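PDB 3P2H: AHL synthase from Burkholderia glumae, which probably catalyses the synthesis of N-acyl-homoserine lactone quorum-sensing signals from acyl-[acyl carrier protein] and S-adenosyl-L-methionine. Local coordinates for residues H85-A88 with D89-R93; Q182-A186 with L187-P191. The protein carries 3 engineered substitutions. All coordinates share one frame; numbering follows the deposited sequence.

Contact 1. Residues H85-A88 with D89-R93; sequences HLLA and DEAPR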
# COMPACT_ATOMS: atom_id res chain seq x y z
N HIS A 85 14.41 -7.24 9.13
CA HIS A 85 14.37 -8.24 10.20
C HIS A 85 12.98 -8.81 10.44
O HIS A 85 12.81 -9.75 11.21
CB HIS A 85 14.93 -7.64 11.49
CG HIS A 85 14.28 -6.35 11.90
ND1 HIS A 85 13.00 -6.29 12.41
CD2 HIS A 85 14.72 -5.07 11.84
CE1 HIS A 85 12.68 -5.03 12.65
NE2 HIS A 85 13.71 -4.27 12.32
N LEU A 86 11.97 -8.25 9.77
CA LEU A 86 10.61 -8.74 9.94
C LEU A 86 10.39 -9.94 9.04
O LEU A 86 9.39 -10.64 9.17
CB LEU A 86 9.59 -7.66 9.59
CG LEU A 86 9.43 -6.47 10.55
CD1 LEU A 86 8.22 -5.65 10.11
CD2 LEU A 86 9.24 -6.95 11.96
N LEU A 87 11.32 -10.16 8.12
CA LEU A 87 11.22 -11.25 7.16
C LEU A 87 11.83 -12.57 7.59
O LEU A 87 12.87 -12.61 8.25
CB LEU A 87 11.86 -10.83 5.84
CG LEU A 87 11.11 -9.77 5.03
CD1 LEU A 87 11.95 -9.39 3.83
CD2 LEU A 87 9.75 -10.31 4.60
N ALA A 88 11.17 -13.65 7.20
CA ALA A 88 11.64 -14.99 7.50
C ALA A 88 12.87 -15.19 6.64
O ALA A 88 13.88 -15.74 7.09
CB ALA A 88 10.57 -16.01 7.15
N ASP A 89 12.79 -14.72 5.40
CA ASP A 89 13.88 -14.83 4.44
C ASP A 89 14.38 -13.46 3.98
O ASP A 89 13.86 -12.43 4.40
CB ASP A 89 13.40 -15.63 3.22
CG ASP A 89 12.83 -16.98 3.61
OD1 ASP A 89 13.53 -17.73 4.31
OD2 ASP A 89 11.69 -17.28 3.20
N GLU A 90 15.39 -13.45 3.13
CA GLU A 90 15.94 -12.20 2.62
C GLU A 90 14.91 -11.48 1.74
O GLU A 90 14.10 -12.13 1.07
CB GLU A 90 17.22 -12.46 1.83
CG GLU A 90 17.78 -11.23 1.14
CD GLU A 90 19.11 -11.50 0.47
OE1 GLU A 90 19.24 -12.56 -0.19
OE2 GLU A 90 20.02 -10.65 0.59
N ALA A 91 14.94 -10.15 1.75
CA ALA A 91 14.00 -9.35 0.96
C ALA A 91 14.17 -9.60 -0.53
O ALA A 91 15.27 -9.53 -1.06
CB ALA A 91 14.19 -7.87 1.27
N PRO A 92 13.06 -9.87 -1.22
CA PRO A 92 13.09 -10.13 -2.66
C PRO A 92 13.39 -8.93 -3.55
O PRO A 92 13.07 -7.78 -3.21
CB PRO A 92 11.69 -10.69 -2.92
CG PRO A 92 10.85 -9.90 -1.96
CD PRO A 92 11.68 -9.95 -0.70
N ARG A 93 14.05 -9.21 -4.66
CA ARG A 93 14.37 -8.21 -5.68
C ARG A 93 13.95 -8.95 -6.94
O ARG A 93 14.73 -9.70 -7.52
CB ARG A 93 15.86 -7.87 -5.72
CG ARG A 93 16.34 -7.05 -4.52
CD ARG A 93 17.70 -6.43 -4.79
NE ARG A 93 17.64 -5.38 -5.81
CZ ARG A 93 18.27 -5.43 -6.98
NH1 ARG A 93 19.02 -6.47 -7.29
NH2 ARG A 93 18.15 -4.42 -7.84

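Contact 2. Residues Q182-A186 with L187-P191; sequences QTLAA and LDLDP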
# COMPACT_ATOMS: atom_id res chain seq x y z
N GLN A 182 -7.63 -16.61 -7.12
CA GLN A 182 -8.40 -16.30 -5.92
C GLN A 182 -8.43 -14.80 -5.63
O GLN A 182 -9.49 -14.22 -5.41
CB GLN A 182 -7.81 -17.02 -4.71
CG GLN A 182 -8.66 -16.88 -3.45
CD GLN A 182 -7.99 -17.46 -2.22
OE1 GLN A 182 -7.47 -18.57 -2.25
NE2 GLN A 182 -8.00 -16.71 -1.13
N THR A 183 -7.25 -14.19 -5.60
CA THR A 183 -7.13 -12.77 -5.32
C THR A 183 -7.86 -11.93 -6.36
O THR A 183 -8.60 -11.01 -6.02
CB THR A 183 -5.64 -12.34 -5.27
OG1 THR A 183 -5.04 -12.86 -4.08
CG2 THR A 183 -5.52 -10.81 -5.28
N LEU A 184 -7.65 -12.26 -7.63
CA LEU A 184 -8.29 -11.53 -8.71
C LEU A 184 -9.82 -11.64 -8.61
O LEU A 184 -10.53 -10.64 -8.69
CB LEU A 184 -7.81 -12.06 -10.07
CG LEU A 184 -6.32 -11.87 -10.39
CD1 LEU A 184 -5.96 -12.59 -11.68
CD2 LEU A 184 -6.01 -10.38 -10.50
N ALA A 185 -10.32 -12.86 -8.42
CA ALA A 185 -11.76 -13.07 -8.31
C ALA A 185 -12.34 -12.32 -7.12
O ALA A 185 -13.38 -11.69 -7.22
CB ALA A 185 -12.06 -14.56 -8.19
N ALA A 186 -11.66 -12.40 -5.98
CA ALA A 186 -12.13 -11.72 -4.78
C ALA A 186 -12.22 -10.20 -4.96
O ALA A 186 -13.02 -9.54 -4.30
CB ALA A 186 -11.21 -12.03 -3.61
N LEU A 187 -11.41 -9.66 -5.87
CA LEU A 187 -11.39 -8.23 -6.12
C LEU A 187 -12.16 -7.82 -7.38
O LEU A 187 -12.16 -6.66 -7.75
CB LEU A 187 -9.94 -7.75 -6.24
CG LEU A 187 -9.09 -7.97 -4.98
CD1 LEU A 187 -7.62 -7.70 -5.27
CD2 LEU A 187 -9.60 -7.08 -3.87
N ASP A 188 -12.80 -8.80 -8.03
CA ASP A 188 -13.58 -8.54 -9.24
C ASP A 188 -12.73 -8.01 -10.38
O ASP A 188 -13.16 -7.14 -11.14
CB ASP A 188 -14.71 -7.56 -8.94
CG ASP A 188 -15.89 -8.23 -8.27
OD1 ASP A 188 -16.73 -7.52 -7.68
OD2 ASP A 188 -15.97 -9.48 -8.34
N LEU A 189 -11.52 -8.53 -10.51
CA LEU A 189 -10.61 -8.11 -11.56
C LEU A 189 -10.55 -9.14 -12.69
O LEU A 189 -10.94 -10.30 -12.52
CB LEU A 189 -9.22 -7.89 -10.98
CG LEU A 189 -9.16 -6.87 -9.84
CD1 LEU A 189 -7.76 -6.86 -9.24
CD2 LEU A 189 -9.54 -5.50 -10.37
N ASP A 190 -10.06 -8.69 -13.84
CA ASP A 190 -9.93 -9.54 -15.01
C ASP A 190 -9.09 -10.78 -14.69
O ASP A 190 -7.91 -10.67 -14.37
CB ASP A 190 -9.28 -8.74 -16.13
CG ASP A 190 -9.06 -9.56 -17.38
OD1 ASP A 190 -9.78 -10.56 -17.56
OD2 ASP A 190 -8.16 -9.19 -18.17
N PRO A 191 -9.69 -11.98 -14.79
CA PRO A 191 -8.94 -13.20 -14.50
C PRO A 191 -7.71 -13.38 -15.37
O PRO A 191 -6.73 -13.99 -14.96
CB PRO A 191 -9.98 -14.30 -14.71
CG PRO A 191 -10.91 -13.72 -15.71
CD PRO A 191 -11.06 -12.30 -15.23

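Contact 1. Residues H85-A88 with D89-R93
Leu87 and Ala91 meet through their methyl groups on the inner side of a short turn. The Leu87 chain is extended, with CD1 anti to CA (chi2 174°), which carries CD1 across the bend to lie 3.5 Å from Ala91 CA and 3.7 Å from Ala91 CB. A leucine can span the bend, while the single methyl of Ala91 is small enough to let the two chain arms draw near. Inward, the same leucine packs on Leu79 and on Ile140 and Ala174 of the sheet, so the apolar patch of the turn continues the edge of the hydrophobic interior.

The turn also forces Leu87 CB to within 2.9 Å of Asp89 O, a short approach that may be strained or imprecise; Leu87 CD1 is 3.6 Å from that oxygen. The bend itself comes from Ala88, whose helical backbone angles interrupt extended neighbours; from Glu90 to Pro92 the chain then runs in a polyproline II-like conformation. All this belongs to the loop between helix 78-81 and strand 97-105 of the acetyltransferase-like fold of autoinducer synthases, on the surface.

Among polar groups, Asp89 keeps CG beside its own backbone N (chi1 -55°), which brings OD1 to 3.4 Å from Ala88 O, two acceptors that cannot bond. Charged Asp89 and Glu90 suit this exposed crest, and the side chains of both set off away from residues 85-88, though Asp89 CB still brushes Ala88. Backbone bonding of Ala88 with Ala161, and of Pro92 O with the Tyr77 hydroxyl, ties both arms to the body of the protein.

Contact 2. Residues Q182-A186 with L187-P191
Leu184 and Leu189 bracket a Schellman motif that ends helix 181-186. Leu184 O receives the amide of Leu189 at 3.0 Å, nearly straight at 176°, and the Asp188 amide turns back to Ala185 O at 3.1 Å, standing above that carbonyl's plane. The reversal needs the positive phi of Asp188 (62°), a backbone shape that aspartate tolerates better than most residues other than glycine; its exposed carboxylate has a long, weak ion pair with Arg121.

The hydrophobic pair usual for this cap is present: the side chains of Leu184 and Leu189 cross at about a right angle, with Leu184 CD2 4.1 Å from Leu189 CB. The other branch of Leu184, CD1, rests 3.6 Å from Pro191 O, so one leucine touches both the cap and the chain leaving it.

Leu187, buried in turn, lies alongside Thr183, the two pointing the same way and both touching Val156, and it also packs on Ala125 and Val128 of helix 120-133. Its amide is shared weakly between Thr183 O and Leu184 O. The threonine suits a buried place because OG1 bonds to Asp178 O and His157 N, while its methyl, CG2, meets Leu187 CD1 at 3.8 Å.

In the fold
From the N terminus, the chain reaches contact 1 after helix 78-81, where 85-93 bends on the way to strand 97-105 and settles against strands 138-144 and 170-178. Helix 120-133, strand 138-144 and helix 145-154 follow before strand 170-178 leads into helix 181-186, whose end is contact 2. The two contacts lie in series: neither nests in the other nor crosses it, and both are local turns. The centres of contact 1 and contact 2 are about 27 Å apart, and the nearest atoms of contact 1 and contact 2 about 16 Å apart. Strand 170-178 relates them, since it packs against contact 1 and then runs on toward contact 2, which rests on helix 120-133.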